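Long-range contact in cycloalternan-forming enzyme (PDB 5F7U), which is a multidomain member of glycoside hydrolase family 31, built round a TIM barrel and carrying a family 6 carbohydrate-binding module: residues T112-V124 with N223-Q237. The protein carries 1 engineered substitution. Numbering follows the deposited sequence.
Sequences TFYVTDWEYVQDV and NSLGWLTDGKNVINQ
Asp117 to Tyr120 pair with Gly226 to Thr229 as neighbouring antiparallel strands, apparently where the N-terminal part of the chain meets the beta-rich, galactose mutarotase-like domain of this family 31 enzyme. It illustrates how one strand, 106-129, interrupted at Val115-Thr116, can probably link two domains: Phe113 makes backbone hydrogen bonds with Ile92, and Val115 with Gly89 and Asp90, whereas Asp117 and Glu119 form hydrogen-bonded pairs with Thr229 and Trp227, respectively, two bonds to each pair. A further bond, Val121 N to Leu225 O (2.8 Å), extends the ladder.

Each face of the sheet has its own tryptophan. On one, Leu228 CB stands almost exactly over the six-membered ring of Trp118, 3.8 Å from its centroid, while Gln237 OE1 approaches Trp118 CZ2 (3.4 Å). Gly226, facing Tyr120, lets that ring lie close to the backbone, with Tyr120 CD1 3.6 Å from Gly226 CA. On the other face, chi1 of 52° sets Trp227 CG between its own N and carbonyl carbon, and Glu119 O sits over the centre of one face of the indole. Glu119 is shared, OE2 forming a salt bridge with Lys88.

Beyond the ladder, Asp230 OD1 accepts from Lys232 N in an Asx turn, from Asn233 N in the wider Asx motif and from Val234 N, and Asn233 CB lies over the Tyr114 ring. The other Glu119 oxygen, OE1, accepts from Trp227 NE1 (2.8 Å) on its anti side, tilted out of the carboxylate plane, with an N-H...O angle of 141°.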
loop_
_atom_site.group_PDB
_atom_site.type_symbol
_atom_site.label_atom_id
_atom_site.label_comp_id
_atom_site.label_asym_id
_atom_site.label_seq_id
_atom_site.Cartn_x
_atom_site.Cartn_y
_atom_site.Cartn_z
ATOM N N THR A 112 2.070 -8.819 41.419
ATOM C CA THR A 112 3.522 -8.858 41.556
ATOM C C THR A 112 4.158 -8.087 40.419
ATOM O O THR A 112 3.674 -8.161 39.289
ATOM C CB THR A 112 4.044 -10.321 41.614
ATOM O OG1 THR A 112 3.527 -10.966 42.784
ATOM C CG2 THR A 112 5.607 -10.397 41.635
ATOM N N PHE A 113 5.213 -7.325 40.719
ATOM C CA PHE A 113 6.090 -6.812 39.656
ATOM C C PHE A 113 7.546 -7.016 40.017
ATOM O O PHE A 113 7.894 -7.108 41.206
ATOM C CB PHE A 113 5.781 -5.344 39.259
ATOM C CG PHE A 113 5.990 -4.314 40.362
ATOM C CD1 PHE A 113 7.235 -3.700 40.565
ATOM C CD2 PHE A 113 4.911 -3.903 41.155
ATOM C CE1 PHE A 113 7.397 -2.723 41.552
ATOM C CE2 PHE A 113 5.057 -2.923 42.139
ATOM C CZ PHE A 113 6.306 -2.331 42.344
ATOM N N TYR A 114 8.376 -7.128 38.982
ATOM C CA TYR A 114 9.806 -7.347 39.145
ATOM C C TYR A 114 10.533 -6.138 38.573
ATOM O O TYR A 114 10.331 -5.774 37.415
ATOM C CB TYR A 114 10.256 -8.620 38.427
ATOM C CG TYR A 114 9.455 -9.847 38.796
ATOM C CD1 TYR A 114 9.838 -10.664 39.874
ATOM C CD2 TYR A 114 8.315 -10.213 38.049
ATOM C CE1 TYR A 114 9.092 -11.791 40.206
ATOM C CE2 TYR A 114 7.580 -11.341 38.377
ATOM C CZ TYR A 114 7.974 -12.123 39.448
ATOM O OH TYR A 114 7.235 -13.251 39.760
ATOM N N VAL A 115 11.379 -5.531 39.385
ATOM C CA VAL A 115 11.997 -4.265 39.025
ATOM C C VAL A 115 13.227 -4.524 38.152
ATOM O O VAL A 115 14.115 -5.304 38.507
ATOM C CB VAL A 115 12.308 -3.431 40.282
ATOM C CG1 VAL A 115 12.982 -2.122 39.904
ATOM C CG2 VAL A 115 11.007 -3.159 41.043
ATOM N N THR A 116 13.252 -3.851 37.009
ATOM C CA THR A 116 14.203 -4.148 35.951
ATOM C C THR A 116 15.213 -3.025 35.712
ATOM O O THR A 116 15.022 -1.887 36.155
ATOM C CB THR A 116 13.437 -4.389 34.637
ATOM O OG1 THR A 116 12.588 -3.256 34.390
ATOM C CG2 THR A 116 12.568 -5.658 34.733
ATOM N N ASP A 117 16.296 -3.366 35.016
ATOM C CA ASP A 117 17.187 -2.375 34.433
ATOM C C ASP A 117 17.823 -2.954 33.183
ATOM O O ASP A 117 17.778 -4.169 32.961
ATOM C CB ASP A 117 18.260 -1.896 35.447
ATOM C CG ASP A 117 18.736 -0.460 35.178
ATOM O OD1 ASP A 117 18.501 0.105 34.086
ATOM O OD2 ASP A 117 19.371 0.116 36.088
ATOM N N TRP A 118 18.378 -2.072 32.356
ATOM C CA TRP A 118 19.019 -2.471 31.102
ATOM C C TRP A 118 20.360 -3.157 31.308
ATOM O O TRP A 118 21.169 -2.737 32.146
ATOM C CB TRP A 118 19.158 -1.251 30.170
ATOM C CG TRP A 118 17.830 -0.817 29.626
ATOM C CD1 TRP A 118 17.035 0.199 30.089
ATOM C CD2 TRP A 118 17.124 -1.422 28.549
ATOM N NE1 TRP A 118 15.872 0.267 29.345
ATOM C CE2 TRP A 118 15.892 -0.728 28.407
ATOM C CE3 TRP A 118 17.396 -2.512 27.701
ATOM C CZ2 TRP A 118 14.952 -1.058 27.425
ATOM C CZ3 TRP A 118 16.447 -2.859 26.721
ATOM C CH2 TRP A 118 15.239 -2.120 26.593
ATOM N N GLU A 119 20.572 -4.221 30.533
ATOM C CA GLU A 119 21.872 -4.881 30.399
ATOM C C GLU A 119 22.170 -4.898 28.908
ATOM O O GLU A 119 21.251 -5.079 28.091
ATOM C CB GLU A 119 21.815 -6.307 30.923
ATOM C CG GLU A 119 21.499 -6.403 32.414
ATOM C CD GLU A 119 21.406 -7.828 32.930
ATOM O OE1 GLU A 119 21.397 -8.802 32.134
ATOM O OE2 GLU A 119 21.324 -7.971 34.164
ATOM N N TYR A 120 23.429 -4.674 28.546
ATOM C CA TYR A 120 23.809 -4.594 27.136
ATOM C C TYR A 120 24.931 -5.555 26.843
ATOM O O TYR A 120 25.639 -5.964 27.739
ATOM C CB TYR A 120 24.255 -3.179 26.751
ATOM C CG TYR A 120 23.208 -2.111 26.958
ATOM C CD1 TYR A 120 22.298 -1.806 25.934
ATOM C CD2 TYR A 120 23.137 -1.384 28.165
ATOM C CE1 TYR A 120 21.333 -0.818 26.103
ATOM C CE2 TYR A 120 22.167 -0.400 28.347
ATOM C CZ TYR A 120 21.279 -0.126 27.307
ATOM O OH TYR A 120 20.319 0.851 27.472
ATOM N N VAL A 121 25.064 -5.927 25.574
ATOM C CA VAL A 121 26.223 -6.691 25.118
ATOM C C VAL A 121 27.453 -5.805 25.316
ATOM O O VAL A 121 27.441 -4.625 24.935
ATOM C CB VAL A 121 26.077 -7.109 23.629
ATOM C CG1 VAL A 121 27.370 -7.708 23.107
ATOM C CG2 VAL A 121 24.938 -8.108 23.463
ATOM N N GLN A 122 28.495 -6.376 25.922
ATOM C CA GLN A 122 29.789 -5.708 26.028
ATOM C C GLN A 122 30.697 -6.155 24.877
ATOM O O GLN A 122 30.733 -5.486 23.841
ATOM C CB GLN A 122 30.424 -5.927 27.414
ATOM C CG GLN A 122 31.847 -5.368 27.592
ATOM C CD GLN A 122 31.971 -3.894 27.247
ATOM O OE1 GLN A 122 31.139 -3.075 27.653
ATOM N NE2 GLN A 122 33.033 -3.537 26.505
ATOM N N ASP A 123 31.391 -7.287 25.051
ATOM C CA ASP A 123 32.344 -7.806 24.068
ATOM C C ASP A 123 31.949 -9.160 23.496
ATOM O O ASP A 123 31.245 -9.935 24.144
ATOM C CB ASP A 123 33.732 -7.976 24.717
ATOM C CG ASP A 123 34.323 -6.667 25.205
ATOM O OD1 ASP A 123 33.923 -5.592 24.742
ATOM O OD2 ASP A 123 35.215 -6.713 26.074
ATOM N N VAL A 124 32.445 -9.447 22.292
ATOM C CA VAL A 124 32.474 -10.824 21.760
ATOM C C VAL A 124 33.699 -11.510 22.359
ATOM O O VAL A 124 34.825 -11.044 22.157
ATOM C CB VAL A 124 32.563 -10.841 20.216
ATOM C CG1 VAL A 124 32.646 -12.273 19.680
ATOM C CG2 VAL A 124 31.369 -10.107 19.605
ATOM N N ASN A 223 27.679 -0.873 22.942
ATOM C CA ASN A 223 26.632 -1.222 23.937
ATOM C C ASN A 223 25.230 -0.871 23.391
ATOM O O ASN A 223 24.364 -0.303 24.073
ATOM C CB ASN A 223 26.903 -0.561 25.292
ATOM C CG ASN A 223 28.272 -0.900 25.828
ATOM O OD1 ASN A 223 28.679 -2.067 25.844
ATOM N ND2 ASN A 223 29.011 0.126 26.249
ATOM N N SER A 224 25.041 -1.179 22.118
ATOM C CA SER A 224 23.839 -0.751 21.433
ATOM C C SER A 224 22.720 -1.770 21.698
ATOM O O SER A 224 21.537 -1.414 21.783
ATOM C CB SER A 224 24.148 -0.594 19.941
ATOM O OG SER A 224 24.446 -1.848 19.340
ATOM N N LEU A 225 23.111 -3.029 21.890
ATOM C CA LEU A 225 22.174 -4.133 21.901
ATOM C C LEU A 225 21.930 -4.607 23.327
ATOM O O LEU A 225 22.865 -5.001 24.024
ATOM C CB LEU A 225 22.764 -5.275 21.055
ATOM C CG LEU A 225 22.051 -6.616 20.912
ATOM C CD1 LEU A 225 20.638 -6.445 20.357
ATOM C CD2 LEU A 225 22.903 -7.485 20.009
ATOM N N GLY A 226 20.668 -4.568 23.745
ATOM C CA GLY A 226 20.355 -4.782 25.157
ATOM C C GLY A 226 18.990 -5.358 25.454
ATOM O O GLY A 226 18.147 -5.489 24.562
ATOM N N TRP A 227 18.786 -5.698 26.721
ATOM C CA TRP A 227 17.545 -6.311 27.197
ATOM C C TRP A 227 17.282 -5.749 28.599
ATOM O O TRP A 227 18.226 -5.384 29.339
ATOM C CB TRP A 227 17.644 -7.848 27.224
ATOM C CG TRP A 227 18.850 -8.341 27.974
ATOM C CD1 TRP A 227 18.900 -8.736 29.283
ATOM C CD2 TRP A 227 20.186 -8.420 27.476
ATOM N NE1 TRP A 227 20.189 -9.082 29.621
ATOM C CE2 TRP A 227 20.999 -8.895 28.532
ATOM C CE3 TRP A 227 20.782 -8.153 26.227
ATOM C CZ2 TRP A 227 22.387 -9.105 28.385
ATOM C CZ3 TRP A 227 22.157 -8.353 26.081
ATOM C CH2 TRP A 227 22.947 -8.823 27.160
ATOM N N LEU A 228 16.003 -5.687 28.950
ATOM C CA LEU A 228 15.534 -5.082 30.196
ATOM C C LEU A 228 15.092 -6.207 31.129
ATOM O O LEU A 228 14.180 -6.951 30.806
ATOM C CB LEU A 228 14.372 -4.128 29.867
ATOM C CG LEU A 228 13.718 -3.398 31.028
ATOM C CD1 LEU A 228 14.706 -2.458 31.700
ATOM C CD2 LEU A 228 12.514 -2.621 30.503
ATOM N N THR A 229 15.770 -6.362 32.271
ATOM C CA THR A 229 15.635 -7.567 33.073
ATOM C C THR A 229 15.781 -7.261 34.562
ATOM O O THR A 229 16.433 -6.277 34.937
ATOM C CB THR A 229 16.672 -8.657 32.646
ATOM O OG1 THR A 229 16.445 -9.858 33.383
ATOM C CG2 THR A 229 18.118 -8.220 32.905
ATOM N N ASP A 230 15.156 -8.087 35.390
ATOM C CA ASP A 230 15.437 -8.049 36.823
ATOM C C ASP A 230 16.643 -8.930 37.172
ATOM O O ASP A 230 17.073 -8.956 38.330
ATOM C CB ASP A 230 14.196 -8.417 37.654
ATOM C CG ASP A 230 13.830 -9.896 37.555
ATOM O OD1 ASP A 230 14.131 -10.546 36.531
ATOM O OD2 ASP A 230 13.233 -10.400 38.508
ATOM N N GLY A 231 17.164 -9.644 36.167
ATOM C CA GLY A 231 18.286 -10.581 36.319
ATOM C C GLY A 231 17.923 -11.972 36.827
ATOM O O GLY A 231 18.821 -12.792 37.100
ATOM N N LYS A 232 16.625 -12.248 36.964
ATOM C CA LYS A 232 16.143 -13.453 37.657
ATOM C C LYS A 232 14.883 -14.102 37.075
ATOM O O LYS A 232 14.824 -15.318 36.906
ATOM C CB LYS A 232 15.875 -13.138 39.137
ATOM C CG LYS A 232 17.116 -12.941 39.994
ATOM C CD LYS A 232 16.791 -12.809 41.475
ATOM C CE LYS A 232 16.275 -11.415 41.820
ATOM N NZ LYS A 232 16.354 -11.180 43.284
ATOM N N ASN A 233 13.869 -13.286 36.816
ATOM C CA ASN A 233 12.511 -13.759 36.533
ATOM C C ASN A 233 11.986 -13.317 35.168
ATOM O O ASN A 233 11.240 -14.049 34.527
ATOM C CB ASN A 233 11.541 -13.246 37.607
ATOM C CG ASN A 233 11.845 -13.800 38.986
ATOM O OD1 ASN A 233 11.486 -14.941 39.303
ATOM N ND2 ASN A 233 12.477 -12.985 39.832
ATOM N N VAL A 234 12.350 -12.105 34.755
ATOM C CA VAL A 234 11.752 -11.479 33.572
ATOM C C VAL A 234 12.759 -10.822 32.640
ATOM O O VAL A 234 13.782 -10.300 33.103
ATOM C CB VAL A 234 10.662 -10.419 33.928
ATOM C CG1 VAL A 234 9.462 -11.074 34.594
ATOM C CG2 VAL A 234 11.218 -9.299 34.812
ATOM N N ILE A 235 12.461 -10.886 31.333
ATOM C CA ILE A 235 13.031 -9.992 30.301
ATOM C C ILE A 235 11.822 -9.284 29.681
ATOM O O ILE A 235 10.968 -9.935 29.064
ATOM C CB ILE A 235 13.879 -10.742 29.241
ATOM C CG1 ILE A 235 15.140 -11.333 29.919
ATOM C CG2 ILE A 235 14.210 -9.807 28.073
ATOM C CD1 ILE A 235 15.848 -12.423 29.138
ATOM N N ASN A 236 11.712 -7.970 29.900
ATOM C CA ASN A 236 10.499 -7.224 29.528
ATOM C C ASN A 236 10.598 -6.436 28.237
ATOM O O ASN A 236 9.563 -6.045 27.661
ATOM C CB ASN A 236 10.052 -6.274 30.662
ATOM C CG ASN A 236 9.401 -7.017 31.820
ATOM O OD1 ASN A 236 8.977 -8.160 31.665
ATOM N ND2 ASN A 236 9.301 -6.370 32.974
ATOM N N GLN A 237 11.827 -6.164 27.805
ATOM C CA GLN A 237 12.039 -5.397 26.569
ATOM C C GLN A 237 13.401 -5.695 25.973
ATOM O O GLN A 237 14.308 -6.122 26.689
ATOM C CB GLN A 237 11.957 -3.885 26.829
ATOM C CG GLN A 237 10.562 -3.298 27.031
ATOM C CD GLN A 237 10.547 -1.780 26.975
ATOM O OE1 GLN A 237 11.507 -1.112 27.412
ATOM N NE2 GLN A 237 9.451 -1.218 26.446
HETATM O O HOH W 1 10.190 -3.696 33.263
HETATM O O HOH W 2 28.878 -3.397 22.518
#